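Long-range contacts in DNA replication licensing factor MCM related protein (Thermoplasma acidophilum, PDB 4ME3), which is the N-terminal part of an archaeal MCM protein, a zinc-binding replication factor that probably binds single-stranded DNA and acts as an ATP-driven helicase: residues Asn97-Asp102 with Asp222-Leu227; Ile129-Thr134 with Glu199-Pro204. All coordinates share one frame; numbering follows the deposited sequence.

Contact 1. Residues Asn97-Asp102 with Asp222-Leu227; sequences NLRIKD and DDLAGL
Arg99 and Asp223 meet tip to tip in a side-on salt bridge that takes one nitrogen for each carboxylate oxygen. NH2 of Arg99 donates to OD1 of Asp223 at 2.8 Å in a nearly straight bond, while NE reaches OD2 of the same aspartate at 2.9 Å. Both oxygens are approached on their syn side, although the two planes are turned 46° apart. Over one face of the guanidinium lies Leu224, whose CD1 comes within 3.3 Å of Arg99 NH1, off toward the rim; a branched apolar side chain suits this flat surface, which accepts no hydrogen bonds. Beside the salt bridge, Asn97 ND2 donates to OD2 of Asp222 at 2.9 Å. The donor sits above the carboxylate plane, whereas the oxygen lies in the plane of the amide. A water that donates to both Asn97 OD1 and Asp222 OD2 closes a second path between this pair.

Arginine fits its place because its chain, extended from CG to NE, carries the charge from the strand to the loop. Farther out, NH1 of Arg99 is held by the carbonyl of Ile262, and Asp222 OD2 also pairs with Arg45. Strand 97-101 runs parallel to strand 46-50, Ile100 packs on helix 51-57, and residues 222-227 belong to the loop between strands 215-221 and 233-247.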
ATOM      1  N   ASN A  97      -2.524   6.769  -2.870  1.00 13.21           N
ATOM      2  CA  ASN A  97      -1.211   6.144  -2.855  1.00 17.68           C
ATOM      3  C   ASN A  97      -0.099   7.173  -2.784  1.00 14.55           C
ATOM      4  O   ASN A  97       0.154   7.901  -3.744  1.00 13.55           O
ATOM      5  CB  ASN A  97      -1.003   5.300  -4.106  1.00 13.70           C
ATOM      6  CG  ASN A  97      -2.122   4.316  -4.337  1.00 21.16           C
ATOM      7  OD1 ASN A  97      -2.528   3.596  -3.428  1.00 23.23           O
ATOM      8  ND2 ASN A  97      -2.632   4.282  -5.559  1.00 17.08           N
ATOM      9  N   LEU A  98       0.563   7.224  -1.638  1.00 10.88           N
ATOM     10  CA  LEU A  98       1.765   8.013  -1.481  1.00 10.95           C
ATOM     11  C   LEU A  98       2.940   7.086  -1.744  1.00 15.44           C
ATOM     12  O   LEU A  98       3.096   6.067  -1.070  1.00 16.57           O
ATOM     13  CB  LEU A  98       1.833   8.595  -0.068  1.00 12.87           C
ATOM     14  CG  LEU A  98       3.029   9.484   0.268  1.00 14.22           C
ATOM     15  CD1 LEU A  98       3.165  10.618  -0.721  1.00 16.60           C
ATOM     16  CD2 LEU A  98       2.882  10.024   1.684  1.00 16.32           C
ATOM     17  N   ARG A  99       3.745   7.424  -2.744  1.00 12.72           N
ATOM     18  CA  ARG A  99       4.866   6.586  -3.147  1.00 11.19           C
ATOM     19  C   ARG A  99       6.183   7.335  -3.001  1.00 15.90           C
ATOM     20  O   ARG A  99       6.234   8.556  -3.133  1.00 19.06           O
ATOM     21  CB  ARG A  99       4.681   6.117  -4.590  1.00 14.38           C
ATOM     22  CG  ARG A  99       3.404   5.321  -4.799  1.00 14.70           C
ATOM     23  CD  ARG A  99       3.315   4.725  -6.194  1.00 15.10           C
ATOM     24  NE  ARG A  99       2.076   3.975  -6.376  1.00 20.00           N
ATOM     25  CZ  ARG A  99       1.820   2.807  -5.799  1.00 22.26           C
ATOM     26  NH1 ARG A  99       2.713   2.245  -4.995  1.00 20.30           N
ATOM     27  NH2 ARG A  99       0.663   2.195  -6.022  1.00 20.45           N
ATOM     28  N   ILE A 100       7.242   6.588  -2.717  1.00 16.50           N
ATOM     29  CA  ILE A 100       8.569   7.159  -2.552  1.00 14.92           C
ATOM     30  C   ILE A 100       9.409   6.839  -3.782  1.00 19.37           C
ATOM     31  O   ILE A 100       9.438   5.699  -4.239  1.00 19.04           O
ATOM     32  CB  ILE A 100       9.276   6.575  -1.312  1.00 11.96           C
ATOM     33  CG1 ILE A 100       8.395   6.714  -0.068  1.00 18.62           C
ATOM     34  CG2 ILE A 100      10.617   7.260  -1.083  1.00 13.48           C
ATOM     35  CD1 ILE A 100       7.968   8.135   0.227  1.00 21.26           C
ATOM     36  N   LYS A 101      10.083   7.851  -4.318  1.00 12.57           N
ATOM     37  CA  LYS A 101      10.989   7.657  -5.441  1.00 16.44           C
ATOM     38  C   LYS A 101      12.368   8.217  -5.100  1.00 16.43           C
ATOM     39  O   LYS A 101      12.577   8.755  -4.012  1.00 15.68           O
ATOM     40  CB  LYS A 101      10.441   8.336  -6.699  1.00 22.02           C
ATOM     41  CG  LYS A 101      10.297   9.843  -6.572  1.00 17.83           C
ATOM     42  CD  LYS A 101       9.888  10.492  -7.881  1.00 23.89           C
ATOM     43  CE  LYS A 101       9.691  11.987  -7.700  1.00 24.07           C
ATOM     44  NZ  LYS A 101       9.262  12.669  -8.951  1.00 34.79           N
ATOM     45  N   ASP A 102      13.307   8.068  -6.029  1.00 16.80           N
ATOM     46  CA  ASP A 102      14.655   8.608  -5.873  1.00 17.25           C
ATOM     47  C   ASP A 102      15.392   7.993  -4.678  1.00 22.23           C
ATOM     48  O   ASP A 102      16.058   8.690  -3.911  1.00 22.47           O
ATOM     49  CB  ASP A 102      14.604  10.133  -5.746  1.00 17.96           C
ATOM     50  CG  ASP A 102      13.978  10.802  -6.961  1.00 29.24           C
ATOM     51  OD1 ASP A 102      14.016  10.213  -8.065  1.00 27.11           O
ATOM     52  OD2 ASP A 102      13.449  11.925  -6.815  1.00 25.98           O
ATOM     53  N   ASP A 222      -2.880  -1.489  -7.918  1.00 13.42           N
ATOM     54  CA  ASP A 222      -3.462  -0.258  -8.439  1.00 12.05           C
ATOM     55  C   ASP A 222      -2.681   0.255  -9.653  1.00 13.63           C
ATOM     56  O   ASP A 222      -2.582  -0.444 -10.663  1.00 14.20           O
ATOM     57  CB  ASP A 222      -3.557   0.776  -7.308  1.00 11.80           C
ATOM     58  CG  ASP A 222      -4.607   1.840  -7.567  1.00 29.61           C
ATOM     59  OD1 ASP A 222      -5.317   1.753  -8.593  1.00 18.97           O
ATOM     60  OD2 ASP A 222      -4.738   2.754  -6.723  1.00 25.20           O
ATOM     61  N   ASP A 223      -2.130   1.462  -9.561  1.00 14.22           N
ATOM     62  CA  ASP A 223      -1.436   2.078 -10.688  1.00 15.57           C
ATOM     63  C   ASP A 223      -0.170   1.334 -11.106  1.00 11.43           C
ATOM     64  O   ASP A 223       0.352   1.564 -12.198  1.00 12.33           O
ATOM     65  CB  ASP A 223      -1.093   3.543 -10.373  1.00 17.89           C
ATOM     66  CG  ASP A 223      -0.493   3.723  -8.985  1.00 21.46           C
ATOM     67  OD1 ASP A 223      -1.095   3.234  -8.007  1.00 20.07           O
ATOM     68  OD2 ASP A 223       0.575   4.362  -8.867  1.00 22.49           O
ATOM     69  N   LEU A 224       0.326   0.449 -10.246  1.00 11.40           N
ATOM     70  CA  LEU A 224       1.534  -0.309 -10.555  1.00 11.32           C
ATOM     71  C   LEU A 224       1.240  -1.672 -11.186  1.00 12.98           C
ATOM     72  O   LEU A 224       2.144  -2.319 -11.706  1.00 10.10           O
ATOM     73  CB  LEU A 224       2.390  -0.489  -9.296  1.00 12.30           C
ATOM     74  CG  LEU A 224       2.937   0.805  -8.686  1.00 17.01           C
ATOM     75  CD1 LEU A 224       3.866   0.488  -7.521  1.00 16.17           C
ATOM     76  CD2 LEU A 224       3.647   1.640  -9.737  1.00 16.18           C
ATOM     77  N   ALA A 225      -0.016  -2.110 -11.151  1.00 11.64           N
ATOM     78  CA  ALA A 225      -0.370  -3.395 -11.750  1.00 10.85           C
ATOM     79  C   ALA A 225      -0.395  -3.306 -13.274  1.00 11.65           C
ATOM     80  O   ALA A 225      -0.763  -2.280 -13.836  1.00 11.82           O
ATOM     81  CB  ALA A 225      -1.718  -3.873 -11.227  1.00 13.29           C
ATOM     82  N   GLY A 226       0.004  -4.388 -13.932  1.00 10.69           N
ATOM     83  CA  GLY A 226      -0.075  -4.484 -15.377  1.00 11.37           C
ATOM     84  C   GLY A 226       1.059  -3.798 -16.114  1.00 16.54           C
ATOM     85  O   GLY A 226       0.915  -3.456 -17.284  1.00 19.37           O
ATOM     86  N   LEU A 227       2.188  -3.608 -15.438  1.00 12.11           N
ATOM     87  CA  LEU A 227       3.323  -2.894 -16.019  1.00 15.06           C
ATOM     88  C   LEU A 227       4.496  -3.807 -16.366  1.00 20.11           C
ATOM     89  O   LEU A 227       5.307  -3.473 -17.228  1.00 18.61           O
ATOM     90  CB  LEU A 227       3.816  -1.810 -15.058  1.00 16.59           C
ATOM     91  CG  LEU A 227       2.844  -0.671 -14.740  1.00 17.60           C
ATOM     92  CD1 LEU A 227       3.480   0.307 -13.758  1.00 20.09           C
ATOM     93  CD2 LEU A 227       2.413   0.042 -16.007  1.00 20.85           C
TER
HETATM   94  O   HOH W   1      -4.337   1.543  -3.711  1.00 22.65           O

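Contact 2. Residues Ile129-Thr134 with Glu199-Pro204; sequences IVRKNT and EIQEDP
A classic beta bulge interrupts the antiparallel pairing of strands 123-147 and 191-201 in the OB domain: Arg131 and Lys132 together face Glu199. The carbonyl oxygen of Glu199 takes a short bond from Arg131 N, 2.8 Å, and a weak one from Lys132 N, 3.4 Å. On one flank of the bulge Glu199 N donates to Lys132 O; on the other, Ile129 N donates to Gln201 O and Gln201 N to Ile129 O, both at 2.8 Å. Between them Val130 and Ile200 are a non-hydrogen-bonded pair, and their CG2 methyls touch at 3.9 Å on the buried face, where beta-branched residues suit the strand and pack with Val234.

Arg131 crosses Gln201 on the opposite strand. A bend at chi2 (-50°) turns its CD from the extended course. Its CG lies 3.7 Å from Gln201 CB. NE donates to Gln201 OE1 at 3.1 Å, in the plane of the amide carbonyl, but the bond is bent and OE1 stands off the guanidinium plane. The guanidinium and amide planes are 82° apart, and a water accepting from Arg131 NH2 donates to Glu202 O. An alanine in place of Arg131 would probably leave Gln201 OE1 without this donor and the water without its guanidinium partner. The Gln201 amide is also held through NE2 by Pro213 O. Lys132 and Glu199 run alongside each other in the same direction, Lys132 CD near Glu199 OE2, but their charges do not meet; the carboxylate pairs with Arg215. Beyond the strand, Ile129 CD1 packs against Asp203 and the ring of Pro204, while Asp203 OD2 pairs with Arg233.

Such a bulge, one extra residue opposite a single partner, is a common irregularity of antiparallel sheets, here within the strongly curved sheet of an OB fold.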
ATOM      1  N   ILE A 129      15.218  -9.859 -13.087  1.00 13.01           N
ATOM      2  CA  ILE A 129      14.593 -10.035 -14.385  1.00 12.97           C
ATOM      3  C   ILE A 129      13.231 -10.685 -14.183  1.00 12.46           C
ATOM      4  O   ILE A 129      13.113 -11.666 -13.455  1.00 11.98           O
ATOM      5  CB  ILE A 129      15.455 -10.941 -15.281  1.00 12.89           C
ATOM      6  CG1 ILE A 129      16.876 -10.383 -15.381  1.00 20.09           C
ATOM      7  CG2 ILE A 129      14.819 -11.083 -16.661  1.00 19.27           C
ATOM      8  CD1 ILE A 129      17.854 -11.310 -16.068  1.00 27.53           C
ATOM      9  N   VAL A 130      12.195 -10.140 -14.811  1.00 11.68           N
ATOM     10  CA  VAL A 130      10.856 -10.691 -14.652  1.00  9.50           C
ATOM     11  C   VAL A 130      10.755 -12.036 -15.379  1.00 12.73           C
ATOM     12  O   VAL A 130      11.159 -12.157 -16.536  1.00 18.56           O
ATOM     13  CB  VAL A 130       9.773  -9.729 -15.184  1.00 10.86           C
ATOM     14  CG1 VAL A 130       8.402 -10.370 -15.096  1.00 11.79           C
ATOM     15  CG2 VAL A 130       9.792  -8.416 -14.412  1.00 13.33           C
ATOM     16  N   ARG A 131      10.232 -13.045 -14.688  1.00 16.29           N
ATOM     17  CA  ARG A 131      10.117 -14.387 -15.259  1.00 13.05           C
ATOM     18  C   ARG A 131       8.667 -14.807 -15.470  1.00 21.18           C
ATOM     19  O   ARG A 131       8.348 -15.498 -16.438  1.00 19.07           O
ATOM     20  CB  ARG A 131      10.816 -15.414 -14.363  1.00 18.36           C
ATOM     21  CG  ARG A 131      12.323 -15.257 -14.295  1.00 16.82           C
ATOM     22  CD  ARG A 131      12.935 -15.154 -15.684  1.00 24.48           C
ATOM     23  NE  ARG A 131      14.394 -15.170 -15.641  1.00 22.36           N
ATOM     24  CZ  ARG A 131      15.179 -14.941 -16.688  1.00 21.44           C
ATOM     25  NH1 ARG A 131      14.653 -14.664 -17.873  1.00 23.81           N
ATOM     26  NH2 ARG A 131      16.496 -14.980 -16.547  1.00 29.73           N
ATOM     27  N   LYS A 132       7.795 -14.395 -14.556  1.00 16.27           N
ATOM     28  CA  LYS A 132       6.393 -14.768 -14.608  1.00 15.10           C
ATOM     29  C   LYS A 132       5.529 -13.631 -14.105  1.00 20.31           C
ATOM     30  O   LYS A 132       5.982 -12.798 -13.325  1.00 14.92           O
ATOM     31  CB  LYS A 132       6.128 -15.991 -13.728  1.00 23.25           C
ATOM     32  CG  LYS A 132       6.772 -17.276 -14.204  1.00 34.69           C
ATOM     33  CD  LYS A 132       6.377 -18.448 -13.313  1.00 40.68           C
ATOM     34  CE  LYS A 132       5.156 -19.190 -13.849  1.00 61.17           C
ATOM     35  NZ  LYS A 132       3.930 -18.343 -13.921  1.00 59.73           N
ATOM     36  N   ASN A 133       4.282 -13.602 -14.552  1.00 16.48           N
ATOM     37  CA  ASN A 133       3.301 -12.702 -13.967  1.00 16.08           C
ATOM     38  C   ASN A 133       1.922 -13.336 -13.990  1.00 21.73           C
ATOM     39  O   ASN A 133       1.636 -14.197 -14.824  1.00 24.49           O
ATOM     40  CB  ASN A 133       3.302 -11.343 -14.673  1.00 19.00           C
ATOM     41  CG  ASN A 133       2.889 -11.435 -16.128  1.00 26.85           C
ATOM     42  OD1 ASN A 133       2.157 -12.338 -16.525  1.00 35.47           O
ATOM     43  ND2 ASN A 133       3.354 -10.488 -16.930  1.00 37.55           N
ATOM     44  N   THR A 134       1.081 -12.932 -13.049  1.00 19.22           N
ATOM     45  CA  THR A 134      -0.292 -13.396 -13.020  1.00 15.90           C
ATOM     46  C   THR A 134      -1.130 -12.493 -13.905  1.00 14.56           C
ATOM     47  O   THR A 134      -0.655 -11.475 -14.407  1.00 15.39           O
ATOM     48  CB  THR A 134      -0.887 -13.337 -11.604  1.00 16.36           C
ATOM     49  OG1 THR A 134      -0.955 -11.972 -11.170  1.00 14.03           O
ATOM     50  CG2 THR A 134      -0.050 -14.145 -10.625  1.00 20.54           C
ATOM     51  N   GLU A 199       6.903 -12.496 -10.541  1.00 11.38           N
ATOM     52  CA  GLU A 199       8.094 -13.162 -10.026  1.00 10.98           C
ATOM     53  C   GLU A 199       9.325 -12.697 -10.778  1.00 12.39           C
ATOM     54  O   GLU A 199       9.361 -12.747 -12.004  1.00 12.68           O
ATOM     55  CB  GLU A 199       7.966 -14.681 -10.140  1.00 13.83           C
ATOM     56  CG  GLU A 199       9.209 -15.412  -9.664  1.00 19.23           C
ATOM     57  CD  GLU A 199       9.061 -16.916  -9.719  1.00 29.79           C
ATOM     58  OE1 GLU A 199       8.937 -17.539  -8.643  1.00 31.16           O
ATOM     59  OE2 GLU A 199       9.078 -17.474 -10.835  1.00 30.14           O
ATOM     60  N   ILE A 200      10.333 -12.234 -10.044  1.00 10.54           N
ATOM     61  CA  ILE A 200      11.600 -11.857 -10.656  1.00  9.52           C
ATOM     62  C   ILE A 200      12.717 -12.796 -10.206  1.00 10.49           C
ATOM     63  O   ILE A 200      12.614 -13.453  -9.175  1.00 14.13           O
ATOM     64  CB  ILE A 200      11.996 -10.399 -10.337  1.00 12.92           C
ATOM     65  CG1 ILE A 200      12.214 -10.203  -8.836  1.00 13.50           C
ATOM     66  CG2 ILE A 200      10.929  -9.437 -10.846  1.00 13.99           C
ATOM     67  CD1 ILE A 200      12.903  -8.893  -8.499  1.00 19.20           C
ATOM     68  N   GLN A 201      13.782 -12.845 -10.992  1.00 14.11           N
ATOM     69  CA  GLN A 201      14.916 -13.707 -10.694  1.00 15.10           C
ATOM     70  C   GLN A 201      16.209 -12.913 -10.774  1.00 13.92           C
ATOM     71  O   GLN A 201      16.308 -11.946 -11.525  1.00 15.28           O
ATOM     72  CB  GLN A 201      14.964 -14.868 -11.688  1.00 16.19           C
ATOM     73  CG  GLN A 201      16.015 -15.907 -11.362  1.00 24.55           C
ATOM     74  CD  GLN A 201      15.970 -17.090 -12.304  1.00 33.39           C
ATOM     75  OE1 GLN A 201      15.555 -16.963 -13.457  1.00 31.74           O
ATOM     76  NE2 GLN A 201      16.390 -18.254 -11.815  1.00 33.53           N
ATOM     77  N   GLU A 202      17.205 -13.325  -9.997  1.00 13.87           N
ATOM     78  CA  GLU A 202      18.504 -12.672 -10.031  1.00 20.69           C
ATOM     79  C   GLU A 202      19.090 -12.775 -11.430  1.00 21.06           C
ATOM     80  O   GLU A 202      18.933 -13.794 -12.099  1.00 24.17           O
ATOM     81  CB  GLU A 202      19.456 -13.322  -9.025  1.00 23.46           C
ATOM     82  CG  GLU A 202      19.062 -13.106  -7.575  1.00 18.01           C
ATOM     83  CD  GLU A 202      20.058 -13.709  -6.601  1.00 27.11           C
ATOM     84  OE1 GLU A 202      20.256 -14.939  -6.646  1.00 22.90           O
ATOM     85  OE2 GLU A 202      20.643 -12.949  -5.798  1.00 27.01           O
ATOM     86  N   ASP A 203      19.755 -11.710 -11.866  1.00 21.33           N
ATOM     87  CA  ASP A 203      20.433 -11.698 -13.155  1.00 26.23           C
ATOM     88  C   ASP A 203      21.664 -12.596 -13.081  1.00 31.13           C
ATOM     89  O   ASP A 203      22.586 -12.318 -12.319  1.00 30.85           O
ATOM     90  CB  ASP A 203      20.852 -10.272 -13.514  1.00 30.91           C
ATOM     91  CG  ASP A 203      21.497 -10.178 -14.885  1.00 31.34           C
ATOM     92  OD1 ASP A 203      21.919 -11.223 -15.422  1.00 37.16           O
ATOM     93  OD2 ASP A 203      21.585  -9.055 -15.424  1.00 41.71           O
ATOM     94  N   PRO A 204      21.681 -13.679 -13.874  1.00 33.48           N
ATOM     95  CA  PRO A 204      22.809 -14.619 -13.853  1.00 46.89           C
ATOM     96  C   PRO A 204      24.143 -13.933 -14.135  1.00 43.11           C
ATOM     97  O   PRO A 204      25.029 -13.981 -13.282  1.00 53.43           O
ATOM     98  CB  PRO A 204      22.469 -15.600 -14.978  1.00 38.11           C
ATOM     99  CG  PRO A 204      20.998 -15.502 -15.143  1.00 45.41           C
ATOM    100  CD  PRO A 204      20.656 -14.077 -14.853  1.00 40.36           C
TER
HETATM  101  O   HOH W   2      18.187 -15.721 -13.835  1.00 41.46           O

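How the contacts relate
The centres of the two contacts lie about 19 Å apart and their nearest atoms about 7 Å, so they do not touch. Both segments of contact 2 fall between the two segments of contact 1 in the sequence: strand 97-101 comes first, then 129-134 on the next strand, 199-204, and finally 222-227. Contact 1 joins the two-stranded parallel sheet of the MCM N-terminal region to a loop of the OB region, whereas contact 2 pairs two strands of the OB sheet itself. Strand 215-221 links them, pairing with strand 191-201 and leading into the loop at 222-227. One contact thus ties the two regions together and the other forms part of the OB sheet, both away from the zinc site.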